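Long-range contacts in protein argonaute (Marinitoga piezophila, PDB 5I4A), which uses short 5'-hydroxyl RNA guides to bind complementary DNA or RNA targets and cleave them, and may defend the bacterium against mobile genetic elements: residues Y23-E28 / F68-E73; N513-R518 / K539-E544; N567-Y572 / T594-I599. One frame throughout, in Å; residues are numbered along the deposited sequence.

Contact 1: residues Y23-E28 / F68-E73; sequences YNPDME and FQYKVE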
loop_
_atom_site.group_PDB
_atom_site.type_symbol
_atom_site.label_atom_id
_atom_site.label_comp_id
_atom_site.label_asym_id
_atom_site.label_seq_id
_atom_site.Cartn_x
_atom_site.Cartn_y
_atom_site.Cartn_z
ATOM N N TYR A 23 40.738 -18.643 3.534
ATOM C CA TYR A 23 41.005 -19.650 2.515
ATOM C C TYR A 23 41.080 -21.029 3.152
ATOM O O TYR A 23 41.757 -21.212 4.169
ATOM C CB TYR A 23 42.301 -19.361 1.752
ATOM C CG TYR A 23 42.609 -20.437 0.739
ATOM C CD1 TYR A 23 41.926 -20.491 -0.467
ATOM C CD2 TYR A 23 43.559 -21.414 1.001
ATOM C CE1 TYR A 23 42.187 -21.480 -1.392
ATOM C CE2 TYR A 23 43.828 -22.409 0.082
ATOM C CZ TYR A 23 43.139 -22.437 -1.112
ATOM O OH TYR A 23 43.402 -23.425 -2.029
ATOM N N ASN A 24 40.399 -21.995 2.537
ATOM C CA ASN A 24 40.374 -23.375 3.013
ATOM C C ASN A 24 40.712 -24.288 1.842
ATOM O O ASN A 24 39.935 -24.354 0.865
ATOM C CB ASN A 24 39.007 -23.721 3.608
ATOM C CG ASN A 24 38.990 -25.066 4.318
ATOM O OD1 ASN A 24 39.749 -25.975 3.980
ATOM N ND2 ASN A 24 38.112 -25.197 5.305
ATOM N N PRO A 25 41.835 -25.013 1.887
ATOM C CA PRO A 25 42.182 -25.902 0.768
ATOM C C PRO A 25 41.398 -27.202 0.741
ATOM O O PRO A 25 41.273 -27.802 -0.335
ATOM C CB PRO A 25 43.675 -26.173 0.992
ATOM C CG PRO A 25 43.837 -26.074 2.476
ATOM C CD PRO A 25 42.880 -24.994 2.926
ATOM N N ASP A 26 40.869 -27.657 1.876
ATOM C CA ASP A 26 40.197 -28.948 1.948
ATOM C C ASP A 26 38.746 -28.899 1.492
ATOM O O ASP A 26 38.104 -29.952 1.418
ATOM C CB ASP A 26 40.243 -29.485 3.380
ATOM C CG ASP A 26 41.648 -29.528 3.942
ATOM O OD1 ASP A 26 42.542 -30.088 3.274
ATOM O OD2 ASP A 26 41.859 -28.995 5.052
ATOM N N MET A 27 38.217 -27.719 1.187
ATOM C CA MET A 27 36.789 -27.554 0.976
ATOM C C MET A 27 36.542 -26.607 -0.187
ATOM O O MET A 27 37.315 -25.676 -0.428
ATOM C CB MET A 27 36.115 -27.021 2.244
ATOM C CG MET A 27 34.602 -27.031 2.229
ATOM S SD MET A 27 33.948 -26.617 3.855
ATOM C CE MET A 27 34.918 -27.703 4.896
ATOM N N GLU A 28 35.454 -26.856 -0.902
ATOM C CA GLU A 28 35.041 -25.949 -1.956
ATOM C C GLU A 28 34.637 -24.606 -1.354
ATOM O O GLU A 28 34.021 -24.565 -0.284
ATOM C CB GLU A 28 33.885 -26.551 -2.754
ATOM C CG GLU A 28 34.271 -27.819 -3.496
ATOM C CD GLU A 28 35.354 -27.574 -4.519
ATOM O OE1 GLU A 28 35.063 -26.874 -5.515
ATOM O OE2 GLU A 28 36.488 -28.063 -4.326
ATOM N N PHE A 68 40.556 -18.782 12.626
ATOM C CA PHE A 68 41.731 -17.975 12.319
ATOM C C PHE A 68 42.788 -18.770 11.563
ATOM O O PHE A 68 43.658 -18.169 10.923
ATOM C CB PHE A 68 42.332 -17.373 13.599
ATOM C CG PHE A 68 42.593 -18.375 14.700
ATOM C CD1 PHE A 68 43.639 -19.281 14.609
ATOM C CD2 PHE A 68 41.817 -18.381 15.846
ATOM C CE1 PHE A 68 43.883 -20.191 15.624
ATOM C CE2 PHE A 68 42.056 -19.290 16.866
ATOM C CZ PHE A 68 43.088 -20.193 16.754
ATOM N N GLN A 69 42.728 -20.105 11.612
ATOM C CA GLN A 69 43.670 -20.926 10.859
ATOM C C GLN A 69 43.478 -20.792 9.355
ATOM O O GLN A 69 44.378 -21.153 8.594
ATOM C CB GLN A 69 43.540 -22.395 11.262
ATOM C CG GLN A 69 42.367 -23.108 10.611
ATOM C CD GLN A 69 42.194 -24.526 11.112
ATOM O OE1 GLN A 69 42.908 -25.437 10.694
ATOM N NE2 GLN A 69 41.238 -24.720 12.013
ATOM N N TYR A 70 42.327 -20.289 8.914
ATOM C CA TYR A 70 42.074 -20.043 7.502
ATOM C C TYR A 70 42.158 -18.569 7.138
ATOM O O TYR A 70 41.999 -18.228 5.961
ATOM C CB TYR A 70 40.698 -20.588 7.106
ATOM C CG TYR A 70 40.520 -22.063 7.383
ATOM C CD1 TYR A 70 41.324 -23.008 6.759
ATOM C CD2 TYR A 70 39.543 -22.512 8.263
ATOM C CE1 TYR A 70 41.164 -24.356 7.008
ATOM C CE2 TYR A 70 39.376 -23.857 8.518
ATOM C CZ TYR A 70 40.189 -24.775 7.888
ATOM O OH TYR A 70 40.025 -26.118 8.138
ATOM N N LYS A 71 42.411 -17.692 8.108
ATOM C CA LYS A 71 42.416 -16.260 7.838
ATOM C C LYS A 71 43.539 -15.890 6.878
ATOM O O LYS A 71 44.667 -16.375 6.993
ATOM C CB LYS A 71 42.556 -15.461 9.133
ATOM C CG LYS A 71 42.552 -13.957 8.895
ATOM C CD LYS A 71 42.375 -13.162 10.171
ATOM C CE LYS A 71 41.782 -11.791 9.868
ATOM N NZ LYS A 71 42.571 -11.040 8.847
ATOM N N VAL A 72 43.218 -15.014 5.933
ATOM C CA VAL A 72 44.142 -14.564 4.901
ATOM C C VAL A 72 44.576 -13.138 5.220
ATOM O O VAL A 72 43.827 -12.359 5.821
ATOM C CB VAL A 72 43.479 -14.683 3.508
ATOM C CG1 VAL A 72 44.087 -13.725 2.493
ATOM C CG2 VAL A 72 43.580 -16.118 3.005
ATOM N N GLU A 73 45.818 -12.812 4.838
ATOM C CA GLU A 73 46.376 -11.484 5.085
ATOM C C GLU A 73 45.480 -10.364 4.563
ATOM O O GLU A 73 45.406 -9.291 5.176
ATOM C CB GLU A 73 47.762 -11.391 4.440
ATOM C CG GLU A 73 48.327 -9.983 4.313
ATOM C CD GLU A 73 48.845 -9.689 2.915
ATOM O OE1 GLU A 73 48.210 -8.888 2.196
ATOM O OE2 GLU A 73 49.882 -10.267 2.529
#
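An Asx turn at N24, with the ring of Y70 stacked against its carboxamide, joins the loop between strand 16-22 and helix 29-40 to the chain that leads into strand 74-79 of the N-terminal domain. N24 holds CG anti to its own backbone N, so the amide runs alongside the Y70 side chain and points the same way. N24 OD1 then accepts a hydrogen bond from D26 N at 2.9 Å, received in the carbonyl plane, and this closes the turn round P25. The bond fixes the rotation of the amide, whose plane lies only 17° from that of the Y70 ring. N24 ND2 hangs over the rim of that ring, 3.3 Å from Y70 CZ, while N24 CB sits over the same face at 4.3 Å from the ring centroid. Asparagine suits the place because it is short enough to bond back to its own loop and flat enough to stack. Y70 keeps CG anti to its carbonyl carbon, and its CB points toward residues 23-28; on the opposite face Q69 CG lies over the ring centre, and F32 of helix 29-40 meets Y70 edge-to-face.

The backbone supplies the single hydrogen bond between the segments: Y23 N donates to Y70 O at 2.8 Å, nearly straight at 163°. It comes two residues along from the backbone pairing of V72 with Y21. With CG anti to the backbone N (chi1 177°), Y23 leads its ring away from residues 68-73; its side chain touches D49 and L50. What it gives to this partner is therefore the first carbon alone, Y23 CB resting 3.7 Å from V72 CG2.

Contact 2: residues N513-R518 / K539-E544; sequences NVFILR and KYTLVE
At the apolar centre of this parallel strand pair, part of the RNase H fold of the PIWI domain, I516 and L542 lie side by side and point the same way. L542 CD2 comes within 3.7 Å of I516 CB. The chi2 of I516, 92°, is away from a staggered value and brings I516 CD1 up to Y540 CB at 4.0 Å, so the isoleucine packs against both L542 and Y540. Strands 513-519 and 539-546 form a beta-alpha-beta unit with helix 526-532 between them, and the I516 face also carries V514, Y540 and R518.

On the opposite face, T541 sets OG1 anti to its backbone N, where the hydroxyl bonds to E588 O in the next strand. The same rotamer leaves T541 CG2 between the backbone N and the carbonyl carbon, over the F515 ring at 4.0 Å from its centroid, a CH-pi contact. Threonine thus serves a polar and an aromatic neighbour at once. Further along, L517 CD2 packs on V543 CB at 3.8 Å, and helix 595-605 covers this face.

Between the faces runs a regular ladder. T541 N donates to V514 O, I516 N to T541 O (3.1 Å, 165°), V543 N to I516 O and R518 N to V543 O; the first, V514 N to K539 O, is weak. At one polar end R518, just before the inferred active-site residue D519, bends at chi2 and leads its guanidinium away to a salt bridge with E524; E544 OE2 accepts from F522 N. At the other end, N513 ND2 bonds N443 OD1, whereas buried N513 OD1 has no polar partner in the model and lies 3.9 Å from K539 CB.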
loop_
_atom_site.group_PDB
_atom_site.type_symbol
_atom_site.label_atom_id
_atom_site.label_comp_id
_atom_site.label_asym_id
_atom_site.label_seq_id
_atom_site.Cartn_x
_atom_site.Cartn_y
_atom_site.Cartn_z
ATOM N N ASN A 513 4.679 23.551 -13.617
ATOM C CA ASN A 513 5.386 22.622 -12.752
ATOM C C ASN A 513 4.807 21.226 -12.925
ATOM O O ASN A 513 3.618 21.062 -13.214
ATOM C CB ASN A 513 5.301 23.055 -11.286
ATOM C CG ASN A 513 5.617 24.528 -11.100
ATOM O OD1 ASN A 513 6.781 24.926 -11.098
ATOM N ND2 ASN A 513 4.580 25.342 -10.939
ATOM N N VAL A 514 5.658 20.217 -12.747
ATOM C CA VAL A 514 5.273 18.821 -12.914
ATOM C C VAL A 514 5.732 18.044 -11.687
ATOM O O VAL A 514 6.934 17.972 -11.406
ATOM C CB VAL A 514 5.862 18.207 -14.196
ATOM C CG1 VAL A 514 5.465 16.747 -14.314
ATOM C CG2 VAL A 514 5.390 18.977 -15.421
ATOM N N PHE A 515 4.779 17.467 -10.963
ATOM C CA PHE A 515 5.056 16.668 -9.777
ATOM C C PHE A 515 5.070 15.198 -10.175
ATOM O O PHE A 515 4.053 14.669 -10.640
ATOM C CB PHE A 515 4.009 16.914 -8.691
ATOM C CG PHE A 515 4.046 18.299 -8.103
ATOM C CD1 PHE A 515 3.706 19.404 -8.866
ATOM C CD2 PHE A 515 4.396 18.494 -6.778
ATOM C CE1 PHE A 515 3.735 20.676 -8.327
ATOM C CE2 PHE A 515 4.422 19.765 -6.232
ATOM C CZ PHE A 515 4.092 20.856 -7.009
ATOM N N ILE A 516 6.212 14.543 -9.997
ATOM C CA ILE A 516 6.361 13.123 -10.297
ATOM C C ILE A 516 6.468 12.402 -8.961
ATOM O O ILE A 516 7.506 12.455 -8.289
ATOM C CB ILE A 516 7.572 12.837 -11.192
ATOM C CG1 ILE A 516 7.412 13.519 -12.552
ATOM C CG2 ILE A 516 7.754 11.339 -11.379
ATOM C CD1 ILE A 516 8.015 14.910 -12.613
ATOM N N LEU A 517 5.390 11.731 -8.570
ATOM C CA LEU A 517 5.340 10.983 -7.324
ATOM C C LEU A 517 5.532 9.504 -7.636
ATOM O O LEU A 517 4.811 8.939 -8.465
ATOM C CB LEU A 517 4.012 11.217 -6.605
ATOM C CG LEU A 517 3.400 12.614 -6.757
ATOM C CD1 LEU A 517 2.055 12.685 -6.054
ATOM C CD2 LEU A 517 4.333 13.701 -6.240
ATOM N N ARG A 518 6.509 8.886 -6.981
ATOM C CA ARG A 518 6.908 7.517 -7.264
ATOM C C ARG A 518 6.543 6.613 -6.094
ATOM O O ARG A 518 6.811 6.946 -4.935
ATOM C CB ARG A 518 8.413 7.447 -7.540
ATOM C CG ARG A 518 8.980 6.046 -7.679
ATOM C CD ARG A 518 8.446 5.329 -8.908
ATOM N NE ARG A 518 9.145 4.065 -9.125
ATOM C CZ ARG A 518 10.150 3.904 -9.979
ATOM N NH1 ARG A 518 10.573 4.925 -10.711
ATOM N NH2 ARG A 518 10.729 2.719 -10.102
ATOM N N LYS A 539 9.633 22.933 -15.382
ATOM C CA LYS A 539 10.112 22.784 -14.017
ATOM C C LYS A 539 9.357 21.646 -13.338
ATOM O O LYS A 539 8.174 21.422 -13.604
ATOM C CB LYS A 539 9.951 24.110 -13.271
ATOM C CG LYS A 539 10.815 25.214 -13.902
ATOM C CD LYS A 539 10.363 26.633 -13.561
ATOM C CE LYS A 539 8.960 26.965 -13.996
ATOM N NZ LYS A 539 8.553 28.260 -13.378
ATOM N N TYR A 540 10.060 20.892 -12.495
ATOM C CA TYR A 540 9.517 19.644 -11.977
ATOM C C TYR A 540 10.069 19.376 -10.583
ATOM O O TYR A 540 10.914 20.114 -10.067
ATOM C CB TYR A 540 9.848 18.475 -12.911
ATOM C CG TYR A 540 11.334 18.278 -13.077
ATOM C CD1 TYR A 540 12.029 18.948 -14.071
ATOM C CD2 TYR A 540 12.046 17.441 -12.225
ATOM C CE1 TYR A 540 13.382 18.787 -14.223
ATOM C CE2 TYR A 540 13.409 17.275 -12.370
ATOM C CZ TYR A 540 14.067 17.953 -13.375
ATOM O OH TYR A 540 15.417 17.814 -13.547
ATOM N N THR A 541 9.580 18.294 -9.981
ATOM C CA THR A 541 10.104 17.779 -8.726
ATOM C C THR A 541 9.953 16.265 -8.733
ATOM O O THR A 541 8.951 15.736 -9.223
ATOM C CB THR A 541 9.385 18.384 -7.514
ATOM O OG1 THR A 541 9.837 17.739 -6.317
ATOM C CG2 THR A 541 7.871 18.220 -7.639
ATOM N N LEU A 542 10.956 15.574 -8.203
ATOM C CA LEU A 542 10.964 14.118 -8.127
ATOM C C LEU A 542 10.751 13.709 -6.678
ATOM O O LEU A 542 11.524 14.101 -5.798
ATOM C CB LEU A 542 12.271 13.545 -8.671
ATOM C CG LEU A 542 12.483 13.864 -10.150
ATOM C CD1 LEU A 542 13.648 13.070 -10.723
ATOM C CD2 LEU A 542 11.197 13.589 -10.909
ATOM N N VAL A 543 9.705 12.923 -6.436
ATOM C CA VAL A 543 9.243 12.615 -5.090
ATOM C C VAL A 543 9.166 11.105 -4.925
ATOM O O VAL A 543 8.571 10.412 -5.759
ATOM C CB VAL A 543 7.874 13.259 -4.804
ATOM C CG1 VAL A 543 7.432 12.937 -3.395
ATOM C CG2 VAL A 543 7.930 14.764 -5.027
ATOM N N GLU A 544 9.764 10.598 -3.850
ATOM C CA GLU A 544 9.668 9.191 -3.486
ATOM C C GLU A 544 8.688 9.058 -2.328
ATOM O O GLU A 544 8.849 9.716 -1.293
ATOM C CB GLU A 544 11.033 8.625 -3.101
ATOM C CG GLU A 544 12.025 8.577 -4.245
ATOM C CD GLU A 544 13.365 8.010 -3.826
ATOM O OE1 GLU A 544 13.642 7.975 -2.607
ATOM O OE2 GLU A 544 14.138 7.591 -4.715
#

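Contact 3: residues N567-Y572 / T594-I599; sequences NTYIYY and TIEEII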
loop_
_atom_site.group_PDB
_atom_site.type_symbol
_atom_site.label_atom_id
_atom_site.label_comp_id
_atom_site.label_asym_id
_atom_site.label_seq_id
_atom_site.Cartn_x
_atom_site.Cartn_y
_atom_site.Cartn_z
ATOM N N ASN A 567 14.794 17.342 3.276
ATOM C CA ASN A 567 14.168 16.790 2.082
ATOM C C ASN A 567 13.274 15.589 2.368
ATOM O O ASN A 567 12.788 14.961 1.422
ATOM C CB ASN A 567 15.238 16.402 1.058
ATOM C CG ASN A 567 15.776 17.597 0.297
ATOM O OD1 ASN A 567 16.468 18.447 0.857
ATOM N ND2 ASN A 567 15.465 17.663 -0.993
ATOM N N THR A 568 13.036 15.250 3.633
ATOM C CA THR A 568 12.303 14.037 3.978
ATOM C C THR A 568 11.242 14.361 5.018
ATOM O O THR A 568 11.562 14.869 6.098
ATOM C CB THR A 568 13.251 12.954 4.498
ATOM O OG1 THR A 568 14.464 12.988 3.737
ATOM C CG2 THR A 568 12.620 11.581 4.341
ATOM N N TYR A 569 9.986 14.058 4.693
ATOM C CA TYR A 569 8.861 14.263 5.593
ATOM C C TYR A 569 8.064 12.972 5.721
ATOM O O TYR A 569 8.185 12.054 4.905
ATOM C CB TYR A 569 7.925 15.380 5.103
ATOM C CG TYR A 569 8.500 16.778 5.161
ATOM C CD1 TYR A 569 9.510 17.171 4.295
ATOM C CD2 TYR A 569 8.010 17.715 6.065
ATOM C CE1 TYR A 569 10.030 18.449 4.337
ATOM C CE2 TYR A 569 8.525 19.000 6.112
ATOM C CZ TYR A 569 9.533 19.360 5.244
ATOM O OH TYR A 569 10.047 20.635 5.286
ATOM N N ILE A 570 7.237 12.917 6.762
ATOM C CA ILE A 570 6.290 11.830 6.972
ATOM C C ILE A 570 4.950 12.443 7.329
ATOM O O ILE A 570 4.871 13.280 8.235
ATOM C CB ILE A 570 6.732 10.869 8.092
ATOM C CG1 ILE A 570 8.148 10.367 7.857
ATOM C CG2 ILE A 570 5.774 9.689 8.196
ATOM C CD1 ILE A 570 8.622 9.447 8.947
ATOM N N TYR A 571 3.898 12.030 6.632
ATOM C CA TYR A 571 2.550 12.380 7.043
ATOM C C TYR A 571 1.801 11.121 7.455
ATOM O O TYR A 571 2.056 10.025 6.945
ATOM C CB TYR A 571 1.791 13.143 5.946
ATOM C CG TYR A 571 1.317 12.334 4.757
ATOM C CD1 TYR A 571 0.135 11.602 4.813
ATOM C CD2 TYR A 571 2.022 12.344 3.561
ATOM C CE1 TYR A 571 -0.311 10.875 3.723
ATOM C CE2 TYR A 571 1.580 11.624 2.464
ATOM C CZ TYR A 571 0.415 10.890 2.551
ATOM O OH TYR A 571 -0.029 10.171 1.465
ATOM N N TYR A 572 0.894 11.291 8.409
ATOM C CA TYR A 572 0.055 10.205 8.908
ATOM C C TYR A 572 -1.387 10.557 8.583
ATOM O O TYR A 572 -2.002 11.378 9.288
ATOM C CB TYR A 572 0.250 10.007 10.411
ATOM C CG TYR A 572 1.654 9.571 10.783
ATOM C CD1 TYR A 572 2.697 10.488 10.840
ATOM C CD2 TYR A 572 1.937 8.241 11.076
ATOM C CE1 TYR A 572 3.978 10.095 11.173
ATOM C CE2 TYR A 572 3.215 7.837 11.410
ATOM C CZ TYR A 572 4.234 8.770 11.458
ATOM O OH TYR A 572 5.511 8.379 11.792
ATOM N N THR A 594 8.872 25.858 -2.429
ATOM C CA THR A 594 9.746 25.330 -1.398
ATOM C C THR A 594 9.380 23.878 -1.114
ATOM O O THR A 594 8.318 23.392 -1.510
ATOM C CB THR A 594 9.638 26.153 -0.113
ATOM O OG1 THR A 594 8.371 25.904 0.510
ATOM C CG2 THR A 594 9.763 27.639 -0.422
ATOM N N ILE A 595 10.286 23.180 -0.426
ATOM C CA ILE A 595 10.004 21.808 -0.012
ATOM C C ILE A 595 8.720 21.765 0.804
ATOM O O ILE A 595 7.823 20.955 0.543
ATOM C CB ILE A 595 11.192 21.226 0.774
ATOM C CG1 ILE A 595 12.464 21.248 -0.078
ATOM C CG2 ILE A 595 10.888 19.810 1.239
ATOM C CD1 ILE A 595 12.310 20.569 -1.417
ATOM N N GLU A 596 8.601 22.666 1.784
ATOM C CA GLU A 596 7.413 22.712 2.634
ATOM C C GLU A 596 6.136 22.855 1.812
ATOM O O GLU A 596 5.119 22.221 2.115
ATOM C CB GLU A 596 7.524 23.864 3.635
ATOM C CG GLU A 596 8.648 23.721 4.650
ATOM C CD GLU A 596 9.990 24.196 4.124
ATOM O OE1 GLU A 596 10.053 24.656 2.965
ATOM O OE2 GLU A 596 10.984 24.115 4.875
ATOM N N GLU A 597 6.170 23.689 0.771
ATOM C CA GLU A 597 4.991 23.876 -0.066
ATOM C C GLU A 597 4.693 22.632 -0.892
ATOM O O GLU A 597 3.527 22.253 -1.054
ATOM C CB GLU A 597 5.184 25.091 -0.971
ATOM C CG GLU A 597 5.137 26.420 -0.240
ATOM C CD GLU A 597 5.694 27.555 -1.071
ATOM O OE1 GLU A 597 6.516 27.283 -1.970
ATOM O OE2 GLU A 597 5.312 28.717 -0.825
ATOM N N ILE A 598 5.734 21.983 -1.418
ATOM C CA ILE A 598 5.547 20.742 -2.167
ATOM C C ILE A 598 4.950 19.666 -1.268
ATOM O O ILE A 598 4.033 18.938 -1.665
ATOM C CB ILE A 598 6.880 20.282 -2.783
ATOM C CG1 ILE A 598 7.392 21.321 -3.781
ATOM C CG2 ILE A 598 6.716 18.932 -3.464
ATOM C CD1 ILE A 598 8.747 20.977 -4.374
ATOM N N ILE A 599 5.464 19.548 -0.042
ATOM C CA ILE A 599 4.958 18.541 0.885
ATOM C C ILE A 599 3.485 18.783 1.185
ATOM O O ILE A 599 2.687 17.841 1.267
ATOM C CB ILE A 599 5.801 18.532 2.174
ATOM C CG1 ILE A 599 7.269 18.243 1.855
ATOM C CG2 ILE A 599 5.255 17.522 3.164
ATOM C CD1 ILE A 599 7.505 16.936 1.143
HETATM O O HOH W 1 10.609 23.271 7.241
HETATM O O HOH W 2 12.342 21.244 4.036
#
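Y569 points from its strand toward the helix, and its ring is gripped closely by two isoleucines one helical turn apart. I599 CG1 lies over one face, 3.8 Å from the centroid of the Y569 ring, in a CH-pi contact. I595 CG2 closes on Y569 CE1 at 3.5 Å. Both isoleucines place CG2 anti to the backbone N; I599, branched at CB, spreads CG1, CG2 and CD1 along the inner ring, whereas I595 touches with its CG2 methyl alone. This is helix 595-605 packed on the central sheet of the RNase H fold: the axes of strand 568-571 and of helix residues 595-599 approach to 10.1 Å, with N-to-C directions 30° apart. A capping box starts the helix: T594 OG1 accepts from E597 N, and E597 OE1 accepts from T594 N.

The phenol end is looser and wet. E596, bent at chi2, brings E596 CG to 3.4 Å from Y569 OH, but its carboxylate stands at 81° to the ring and is linked to the hydroxyl by water. One water sits in the ring plane 2.7 Å from Y569 OH and donates weakly to E596 OE2. A second donates to E596 OE2 at 2.5 Å and reaches Y569 OH only weakly.

Along the chain the three contacts follow one another without overlap. Contact 1 belongs to the N-terminal domain in the PAZ lobe; contacts 2 and 3 belong to the PIWI domain of the other lobe. The centre of contact 1 lies about 52 Å from each of the others, and the nearest atoms are about 36 Å (contact 2) and 37 Å (contact 3) apart. Contacts 2 and 3 are neighbours, with centres about 12 Å apart, on one mixed sheet where strand 582-589 separates strand 568-571 from strand 539-546. Helix 595-605 spans both: I598 CG2 touches F515 CE2 at 3.7 Å, so the helix that packs on Y569 also covers the strand pair, of which strand 513-519 ends at the inferred catalytic D519.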